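Local coordinates for alpha-ketoglutarate-dependent 2,4-dichlorophenoxyacetate dioxygenase (Bradyrhizobium diazoefficiens, PDB 5BKE), which acts as a 2-oxoglutarate-dependent aryloxyalkanoate dioxygenase that degrades aryloxyalkanoate herbicides enantioselectively, using a metal centre, at the N-oxalylglycine site. Coordinates in Å, arbitrary orientation; residue numbers count along the deposited sequence, not the author numbering.

The N-oxalylglycine site. Residues 88, 111, 115, 117, 130, 142, 257, 264, 266, 275, 279. With OGA (N-oxalylglycine), chain B; MN (manganese (II) ion), chain C.
Arg275 reaches N-oxalylglycine on an extended chain, with CG anti to the backbone N (chi1 -169°) and the guanidinium turned at its end (chi4 -90°). Arg279 also starts anti to its backbone N but bends at chi3 (82°), which brings NH1 to the other end of the ligand. His115 and His264 both hold CG in the crowded position between backbone N and carbonyl carbon, and so aim NE2 at the manganese. With Asp117 they form the facial triad, the HXD...H motif of this family. His264 NE2 lies 2.1 Å from MN, and Asp117 binds through OD1. The ligand, a 2-oxoglutarate analogue, chelates through O1 of its oxalyl carboxylate and the amide oxygen O2'. Water 1 adds to this near-octahedral shell and hydrogen-bonds to Asn111 OD1. Arg279 NH1 donates to OGA O1 at 2.7 Å, close to the guanidinium plane, and would help balance the charge on that carboxylate. The ring of Trp257 turns its edge to O1, while one face packs against His264. At the far end Arg275 grips the glycine carboxylate end-on. Arg275 NH1 meets OGA O4 at 2.8 Å. Arg275 NH2 meets OGA O3 at 2.9 Å, and both bonds are nearly straight and in the guanidinium plane. Thr142 OG1, beside its backbone N, donates to OGA O3 at 2.5 Å, so OGA O3 accepts from both Thr142 OG1 and Arg275 NH2. Water 2 links O4 to Asn111 ND2 and Val88 O. An alanine in place of Arg275 would remove both guanidinium bonds and would probably loosen the carboxylate and weaken cosubstrate binding. Val266 CB packs 3.6 Å from OGA C5, and Leu130 CD2 touches the same carbon. The protein hides 253 of the ligand's 254 Å². The pocket lies inside the double-stranded beta-helix of the TauD/TfdA fold, lined by strands 127-132, 142-146, 254-258, 262-266 and 276-281, with Asn111 coming from the 3-10 helix 109-112 and Val88, His115, Asp117 and Arg275 from loops.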
loop_
_atom_site.group_PDB
_atom_site.type_symbol
_atom_site.label_atom_id
_atom_site.label_comp_id
_atom_site.label_asym_id
_atom_site.label_seq_id
_atom_site.Cartn_x
_atom_site.Cartn_y
_atom_site.Cartn_z
ATOM N N VAL A 88 11.423 -3.107 22.477
ATOM C CA VAL A 88 11.268 -4.191 23.466
ATOM C C VAL A 88 12.601 -4.419 24.227
ATOM O O VAL A 88 12.851 -5.488 24.822
ATOM C CB VAL A 88 10.683 -5.485 22.832
ATOM C CG1 VAL A 88 9.318 -5.225 22.201
ATOM C CG2 VAL A 88 11.621 -6.051 21.789
ATOM N N ASN A 111 6.449 -9.404 28.850
ATOM C CA ASN A 111 6.968 -10.307 27.821
ATOM C C ASN A 111 7.554 -11.619 28.379
ATOM O O ASN A 111 7.776 -12.576 27.625
ATOM C CB ASN A 111 7.987 -9.589 26.928
ATOM C CG ASN A 111 7.358 -8.483 26.086
ATOM O OD1 ASN A 111 6.140 -8.422 25.909
ATOM N ND2 ASN A 111 8.203 -7.616 25.539
ATOM N N HIS A 115 2.869 -15.485 25.637
ATOM C CA HIS A 115 1.915 -14.604 24.982
ATOM C C HIS A 115 2.013 -14.706 23.465
ATOM O O HIS A 115 2.997 -15.232 22.913
ATOM C CB HIS A 115 2.100 -13.145 25.461
ATOM C CG HIS A 115 3.359 -12.497 24.965
ATOM N ND1 HIS A 115 4.580 -12.657 25.592
ATOM C CD2 HIS A 115 3.586 -11.697 23.892
ATOM C CE1 HIS A 115 5.503 -11.983 24.925
ATOM N NE2 HIS A 115 4.928 -11.394 23.889
ATOM N N ASP A 117 1.565 -11.854 20.339
ATOM C CA ASP A 117 1.563 -10.390 20.229
ATOM C C ASP A 117 0.219 -9.796 19.793
ATOM O O ASP A 117 -0.457 -10.353 18.935
ATOM C CB ASP A 117 2.675 -9.888 19.306
ATOM C CG ASP A 117 4.071 -10.100 19.890
ATOM O OD1 ASP A 117 4.227 -10.196 21.127
ATOM O OD2 ASP A 117 5.016 -10.179 19.080
ATOM N N LEU A 130 12.106 -9.726 15.335
ATOM C CA LEU A 130 12.937 -9.261 16.441
ATOM C C LEU A 130 14.428 -9.346 16.119
ATOM O O LEU A 130 14.944 -10.420 15.805
ATOM C CB LEU A 130 12.620 -10.047 17.715
ATOM C CG LEU A 130 13.207 -9.562 19.041
ATOM C CD1 LEU A 130 12.770 -8.137 19.341
ATOM C CD2 LEU A 130 12.814 -10.497 20.182
ATOM N N THR A 142 14.800 -16.375 24.241
ATOM C CA THR A 142 13.413 -16.290 23.812
ATOM C C THR A 142 12.933 -17.687 23.461
ATOM O O THR A 142 13.554 -18.388 22.653
ATOM C CB THR A 142 13.230 -15.270 22.676
ATOM O OG1 THR A 142 13.718 -14.007 23.133
ATOM C CG2 THR A 142 11.767 -15.110 22.295
ATOM N N TRP A 257 8.374 -14.448 13.871
ATOM C CA TRP A 257 7.381 -15.458 14.228
ATOM C C TRP A 257 5.960 -15.108 13.792
ATOM O O TRP A 257 5.582 -13.929 13.729
ATOM C CB TRP A 257 7.438 -15.804 15.727
ATOM C CG TRP A 257 7.127 -14.656 16.644
ATOM C CD1 TRP A 257 5.892 -14.276 17.100
ATOM C CD2 TRP A 257 8.062 -13.732 17.209
ATOM N NE1 TRP A 257 5.997 -13.180 17.915
ATOM C CE2 TRP A 257 7.319 -12.821 18.006
ATOM C CE3 TRP A 257 9.459 -13.579 17.120
ATOM C CZ2 TRP A 257 7.930 -11.774 18.731
ATOM C CZ3 TRP A 257 10.070 -12.534 17.833
ATOM C CH2 TRP A 257 9.299 -11.644 18.636
ATOM N N HIS A 264 5.226 -17.039 22.548
ATOM C CA HIS A 264 6.637 -16.804 22.825
ATOM C C HIS A 264 6.760 -16.128 24.176
ATOM O O HIS A 264 5.780 -15.590 24.689
ATOM C CB HIS A 264 7.288 -15.963 21.711
ATOM C CG HIS A 264 6.653 -14.618 21.530
ATOM N ND1 HIS A 264 5.427 -14.454 20.918
ATOM C CD2 HIS A 264 7.056 -13.383 21.912
ATOM C CE1 HIS A 264 5.104 -13.172 20.929
ATOM N NE2 HIS A 264 6.081 -12.499 21.511
ATOM N N VAL A 266 10.168 -14.207 26.825
ATOM C CA VAL A 266 11.559 -13.971 27.189
ATOM C C VAL A 266 11.826 -14.493 28.624
ATOM O O VAL A 266 11.050 -14.231 29.546
ATOM C CB VAL A 266 11.973 -12.482 26.979
ATOM C CG1 VAL A 266 11.140 -11.523 27.824
ATOM C CG2 VAL A 266 13.463 -12.275 27.237
ATOM N N ARG A 275 20.232 -4.671 26.994
ATOM C CA ARG A 275 19.594 -5.652 26.118
ATOM C C ARG A 275 18.840 -4.854 25.073
ATOM O O ARG A 275 17.732 -4.393 25.339
ATOM C CB ARG A 275 18.625 -6.554 26.912
ATOM C CG ARG A 275 18.131 -7.765 26.132
ATOM C CD ARG A 275 17.337 -8.733 26.998
ATOM N NE ARG A 275 17.009 -9.975 26.278
ATOM C CZ ARG A 275 15.906 -10.189 25.554
ATOM N NH1 ARG A 275 14.973 -9.250 25.408
ATOM N NH2 ARG A 275 15.741 -11.362 24.963
ATOM N N ARG A 279 11.670 -4.643 17.599
ATOM C CA ARG A 279 10.648 -5.428 16.936
ATOM C C ARG A 279 9.972 -4.640 15.814
ATOM O O ARG A 279 9.703 -3.455 15.959
ATOM C CB ARG A 279 9.621 -5.940 17.956
ATOM C CG ARG A 279 8.737 -7.058 17.423
ATOM C CD ARG A 279 7.639 -7.436 18.405
ATOM N NE ARG A 279 6.480 -6.551 18.346
ATOM C CZ ARG A 279 5.587 -6.408 19.325
ATOM N NH1 ARG A 279 5.712 -7.074 20.462
ATOM N NH2 ARG A 279 4.567 -5.573 19.171
HETATM C C1 OGA B . 8.364 -9.211 21.534
HETATM C C2 OGA B . 8.806 -10.012 22.661
HETATM C C4 OGA B . 10.818 -11.189 23.461
HETATM C C5 OGA B . 12.233 -10.805 23.831
HETATM O O1 OGA B . 7.155 -9.238 21.185
HETATM O O2 OGA B . 9.234 -8.545 20.949
HETATM O "O2'" OGA B . 7.959 -10.592 23.334
HETATM O O3 OGA B . 13.112 -11.676 23.677
HETATM N N1 OGA B . 10.121 -10.065 22.868
HETATM O O4 OGA B . 12.470 -9.654 24.286
HETATM MN MN MN C . 5.990 -10.529 22.337
HETATM O O HOH W 1 5.558 -8.638 23.288
HETATM O O HOH W 2 11.308 -7.735 25.882
#